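Local coordinates for plantazolicin methyltransferase BamL (Bacillus amyloliquefaciens subsp. plantarum, PDB 5DLY), which methylates the desmethyl precursor of the antibiotic plantazolicin on nitrogen, taking the methyl group from S-adenosyl-L-methionine, at the 5D7/SAH site. Coordinates in Å, arbitrary orientation; residue numbers count along the deposited sequence, not the author numbering.

The 5D7/SAH site. Residues 17, 20, 32-33, 37, 67, 90-91, 111-113, 130-132, 134-136, 160-161, 181-182, 185, 189, 255. With 5D7 (prop-2-en-1-yl 2-[(1S)-1-amino-4-carbamimidamidobutyl]-1,3-thiazole-4-carboxylate), chain B; SAH (S-adenosyl-L-homocysteine), chain C.
Two ligands lie almost wholly buried: SAH, the demethylated cofactor, and 5D7, a monoazolic analogue of the desmethylplantazolicin substrate. Asp160, its CG anti to the backbone N (chi1 -152°), grips the arginine-like guanidinium: OD1 takes NE of 5D7 on its syn lone pair at 2.9 Å, while OD2 is met by NH2 from above the carboxylate plane and also holds Gly134 N. Opposite, the carbonyl O of Gln185 accepts NH1 of 5D7 at 2.9 Å, and Ser189 OG, itself tied to that carbonyl, accepts NH2. This clamp probably selects an arginine-type end. The alpha-amine N of 5D7 donates to Leu131 O at 3.0 Å, on an in-plane lone pair. Asp33 lies alongside this amine and, through the syn lone pair of OD1, receives the Tyr181 hydroxyl OH at 2.7 Å; if ionised, it could help hold the amine for methylation. Tyr181 OH touches the thiazole sulphur. Phe20 lays one face, near its rim, over the SAH thioether, CE1 3.4 Å from SAH SD, while CZ meets CB of 5D7. Asp90, CG anti to the backbone N (chi1 -161°), reaches the SAH ribose with both syn lone pairs, OD1 to O2' at 2.6 Å and OD2 to O3'. Phe136 turns its edge to the SAH adenine, the ring planes 67° apart, while Asn112 OD1 and Ala113 N read N6 and N1. SAH sits at the strand ends of a Rossmann-like methyltransferase fold, helices 10-21, 23-56 and 176-187 enclosing the substrate pocket.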
# COMPACT_ATOMS: atom_id res chain seq x y z
N GLN A 17 14.91 4.40 0.36
CA GLN A 17 15.06 2.95 0.26
C GLN A 17 16.29 2.41 1.01
O GLN A 17 16.31 1.24 1.39
CB GLN A 17 15.00 2.50 -1.21
CG GLN A 17 15.35 1.04 -1.48
CD GLN A 17 14.45 0.03 -0.80
OE1 GLN A 17 13.35 0.35 -0.33
NE2 GLN A 17 14.92 -1.21 -0.73
N PHE A 20 15.72 0.31 4.11
CA PHE A 20 15.23 -1.06 3.98
C PHE A 20 16.28 -2.01 3.41
O PHE A 20 16.05 -3.22 3.37
CB PHE A 20 13.92 -1.08 3.20
CG PHE A 20 12.85 -0.29 3.86
CD1 PHE A 20 12.10 -0.84 4.90
CD2 PHE A 20 12.64 1.05 3.52
CE1 PHE A 20 11.14 -0.10 5.56
CE2 PHE A 20 11.68 1.79 4.18
CZ PHE A 20 10.93 1.22 5.20
N TYR A 32 10.18 1.20 14.10
CA TYR A 32 9.20 2.27 13.92
C TYR A 32 7.93 1.72 13.26
O TYR A 32 6.81 1.96 13.74
CB TYR A 32 9.76 3.44 13.09
CG TYR A 32 8.71 4.52 12.89
CD1 TYR A 32 7.79 4.43 11.84
CD2 TYR A 32 8.60 5.58 13.78
CE1 TYR A 32 6.81 5.39 11.68
CE2 TYR A 32 7.62 6.55 13.62
CZ TYR A 32 6.72 6.45 12.57
OH TYR A 32 5.72 7.38 12.37
N ASP A 33 8.10 0.99 12.16
CA ASP A 33 6.96 0.53 11.35
C ASP A 33 6.05 -0.40 12.14
O ASP A 33 4.82 -0.28 12.06
CB ASP A 33 7.44 -0.16 10.07
CG ASP A 33 8.10 0.80 9.09
OD1 ASP A 33 8.11 2.03 9.33
OD2 ASP A 33 8.61 0.29 8.06
N THR A 37 2.77 1.68 12.54
CA THR A 37 1.97 1.40 11.34
C THR A 37 1.19 0.08 11.37
O THR A 37 0.37 -0.17 10.48
CB THR A 37 2.80 1.50 10.02
OG1 THR A 37 3.59 0.32 9.82
CG2 THR A 37 3.72 2.71 10.02
N GLY A 67 5.74 -5.16 -2.23
CA GLY A 67 6.54 -4.71 -1.09
C GLY A 67 6.03 -5.34 0.18
O GLY A 67 5.74 -4.64 1.16
N ASP A 90 8.97 -8.69 -2.70
CA ASP A 90 9.76 -7.70 -1.98
C ASP A 90 11.19 -7.85 -2.42
O ASP A 90 11.63 -8.97 -2.68
CB ASP A 90 9.64 -7.91 -0.46
CG ASP A 90 10.04 -6.69 0.33
OD1 ASP A 90 11.25 -6.36 0.35
OD2 ASP A 90 9.15 -6.04 0.95
N SER A 91 11.92 -6.74 -2.55
CA SER A 91 13.31 -6.78 -3.01
C SER A 91 14.31 -7.10 -1.88
O SER A 91 15.52 -7.23 -2.13
CB SER A 91 13.68 -5.48 -3.72
OG SER A 91 13.48 -4.39 -2.85
N SER A 111 12.45 -10.00 -5.54
CA SER A 111 12.79 -9.30 -6.77
C SER A 111 12.24 -7.89 -6.69
O SER A 111 11.32 -7.63 -5.92
CB SER A 111 12.20 -10.04 -7.98
OG SER A 111 12.75 -9.57 -9.20
N ASN A 112 12.80 -6.99 -7.50
CA ASN A 112 12.20 -5.69 -7.74
C ASN A 112 10.78 -5.93 -8.28
O ASN A 112 10.58 -6.78 -9.17
CB ASN A 112 13.08 -4.96 -8.76
CG ASN A 112 12.59 -3.58 -9.14
OD1 ASN A 112 11.56 -3.08 -8.67
ND2 ASN A 112 13.33 -2.95 -10.04
N ALA A 113 9.80 -5.21 -7.73
CA ALA A 113 8.41 -5.33 -8.20
C ALA A 113 8.28 -5.06 -9.69
O ALA A 113 7.33 -5.53 -10.32
CB ALA A 113 7.49 -4.41 -7.41
N HIS A 130 1.02 -1.10 -0.05
CA HIS A 130 0.79 -0.47 1.23
C HIS A 130 2.07 0.11 1.81
O HIS A 130 3.03 -0.62 2.09
CB HIS A 130 0.17 -1.50 2.19
CG HIS A 130 -0.33 -0.93 3.48
ND1 HIS A 130 -1.48 -0.19 3.58
CD2 HIS A 130 0.15 -1.05 4.75
CE1 HIS A 130 -1.67 0.16 4.85
NE2 HIS A 130 -0.70 -0.37 5.57
N LEU A 131 2.06 1.42 2.02
CA LEU A 131 3.14 2.15 2.68
C LEU A 131 4.53 1.90 2.07
O LEU A 131 5.54 1.76 2.79
CB LEU A 131 3.09 1.92 4.21
CG LEU A 131 1.75 2.20 4.91
CD1 LEU A 131 1.83 1.89 6.41
CD2 LEU A 131 1.30 3.64 4.68
N CYS A 132 4.60 1.85 0.74
CA CYS A 132 5.90 1.64 0.08
C CYS A 132 6.10 2.29 -1.29
O CYS A 132 7.19 2.22 -1.84
CB CYS A 132 6.23 0.14 -0.03
SG CYS A 132 5.09 -0.83 -1.04
N GLY A 134 6.51 5.32 -2.44
CA GLY A 134 7.62 6.29 -2.49
C GLY A 134 9.02 5.71 -2.42
O GLY A 134 10.00 6.45 -2.53
N LEU A 135 9.15 4.39 -2.23
CA LEU A 135 10.46 3.73 -2.22
C LEU A 135 10.90 3.28 -3.60
O LEU A 135 12.08 3.02 -3.81
CB LEU A 135 10.46 2.51 -1.29
CG LEU A 135 10.12 2.78 0.18
CD1 LEU A 135 10.01 1.47 0.93
CD2 LEU A 135 11.23 3.63 0.77
N PHE A 136 9.97 3.19 -4.54
CA PHE A 136 10.28 2.61 -5.85
C PHE A 136 11.07 3.59 -6.71
O PHE A 136 10.70 4.75 -6.82
CB PHE A 136 9.00 2.23 -6.60
CG PHE A 136 8.10 1.27 -5.86
CD1 PHE A 136 8.62 0.39 -4.91
CD2 PHE A 136 6.75 1.23 -6.14
CE1 PHE A 136 7.78 -0.50 -4.23
CE2 PHE A 136 5.91 0.34 -5.48
CZ PHE A 136 6.43 -0.52 -4.52
N ASP A 160 -0.06 5.57 0.96
CA ASP A 160 1.30 6.04 1.22
C ASP A 160 1.34 7.38 1.93
O ASP A 160 0.32 8.06 2.08
CB ASP A 160 2.09 6.13 -0.09
CG ASP A 160 3.61 5.94 0.11
OD1 ASP A 160 4.03 5.44 1.18
OD2 ASP A 160 4.36 6.29 -0.83
N LEU A 161 2.54 7.74 2.38
CA LEU A 161 2.78 9.05 2.98
C LEU A 161 2.53 10.19 2.00
O LEU A 161 2.78 10.04 0.80
CB LEU A 161 4.23 9.15 3.44
CG LEU A 161 4.71 8.12 4.47
CD1 LEU A 161 6.19 8.34 4.74
CD2 LEU A 161 3.91 8.21 5.75
N TYR A 181 15.09 8.86 9.72
CA TYR A 181 14.30 7.92 8.93
C TYR A 181 13.05 8.59 8.35
O TYR A 181 12.84 8.57 7.14
CB TYR A 181 13.93 6.73 9.82
CG TYR A 181 12.87 5.81 9.27
CD1 TYR A 181 13.06 5.13 8.07
CD2 TYR A 181 11.70 5.59 9.99
CE1 TYR A 181 12.09 4.28 7.57
CE2 TYR A 181 10.71 4.74 9.50
CZ TYR A 181 10.92 4.09 8.29
OH TYR A 181 9.96 3.23 7.81
N LEU A 182 12.25 9.20 9.22
CA LEU A 182 10.99 9.81 8.77
C LEU A 182 11.21 10.98 7.81
O LEU A 182 10.46 11.12 6.83
CB LEU A 182 10.13 10.23 9.96
CG LEU A 182 9.55 9.08 10.81
CD1 LEU A 182 8.73 9.66 11.96
CD2 LEU A 182 8.71 8.11 9.98
N GLN A 185 11.86 9.46 4.56
CA GLN A 185 10.63 8.85 4.02
C GLN A 185 9.68 9.90 3.44
O GLN A 185 9.17 9.73 2.33
CB GLN A 185 9.92 7.98 5.07
CG GLN A 185 10.71 6.78 5.58
CD GLN A 185 11.40 5.99 4.48
OE1 GLN A 185 12.62 5.78 4.50
NE2 GLN A 185 10.63 5.57 3.49
N SER A 189 8.29 11.13 -0.68
CA SER A 189 6.86 10.93 -0.94
C SER A 189 6.30 11.89 -1.98
O SER A 189 6.89 12.94 -2.27
CB SER A 189 6.06 11.07 0.35
OG SER A 189 6.60 10.23 1.36
N PRO A 255 -1.11 11.95 10.70
CA PRO A 255 -1.39 12.80 9.54
C PRO A 255 -2.18 12.02 8.49
O PRO A 255 -2.15 10.79 8.47
CB PRO A 255 0.01 13.13 8.99
CG PRO A 255 0.96 12.82 10.09
CD PRO A 255 0.33 11.72 10.89
O9 5D7 B . 2.78 5.00 7.57
C6 5D7 B . 3.74 5.57 8.07
O7 5D7 B . 3.56 6.61 9.05
C8 5D7 B . 2.26 7.10 9.40
C2 5D7 B . 5.13 5.21 7.70
N3 5D7 B . 5.42 4.12 6.95
C4 5D7 B . 6.73 3.92 6.71
S5 5D7 B . 7.63 5.17 7.50
C1 5D7 B . 6.24 5.96 8.13
CA 5D7 B . 7.41 2.85 5.96
N 5D7 B . 6.42 1.83 5.64
CB 5D7 B . 8.08 3.38 4.68
CG 5D7 B . 7.25 4.38 3.86
CD 5D7 B . 7.62 4.25 2.39
NE 5D7 B . 6.94 5.29 1.63
CZ 5D7 B . 7.34 6.54 1.39
NH2 5D7 B . 6.61 7.32 0.71
NH1 5D7 B . 8.46 6.96 1.82
C3 5D7 B . 2.43 8.22 10.40
C5 5D7 B . 1.54 8.41 11.36
N SAH C . 3.77 -3.27 2.49
CA SAH C . 4.55 -3.18 3.77
CB SAH C . 5.68 -2.17 3.62
CG SAH C . 6.95 -2.68 4.29
SD SAH C . 8.22 -1.44 4.36
C SAH C . 3.64 -2.75 4.89
O SAH C . 2.43 -2.70 4.74
OXT SAH C . 4.09 -2.42 5.99
C5' SAH C . 8.61 -1.18 2.65
C4' SAH C . 8.97 -2.47 1.91
O4' SAH C . 9.05 -2.19 0.51
C3' SAH C . 10.33 -3.02 2.32
O3' SAH C . 10.19 -4.38 2.79
C2' SAH C . 11.18 -2.92 1.05
O2' SAH C . 12.15 -3.96 0.89
C1' SAH C . 10.11 -2.99 -0.02
N9 SAH C . 10.51 -2.47 -1.35
C8 SAH C . 11.12 -1.29 -1.61
N7 SAH C . 11.34 -1.15 -2.93
C5 SAH C . 10.84 -2.24 -3.54
C6 SAH C . 10.74 -2.71 -4.93
N6 SAH C . 11.23 -1.93 -5.92
N1 SAH C . 10.15 -3.91 -5.16
C2 SAH C . 9.68 -4.66 -4.14
N3 SAH C . 9.72 -4.29 -2.83
C4 SAH C . 10.30 -3.11 -2.49
O HOH W 1 13.23 0.34 -4.20
O HOH W 2 14.39 -3.93 -0.43
O HOH W 3 2.03 -1.60 7.88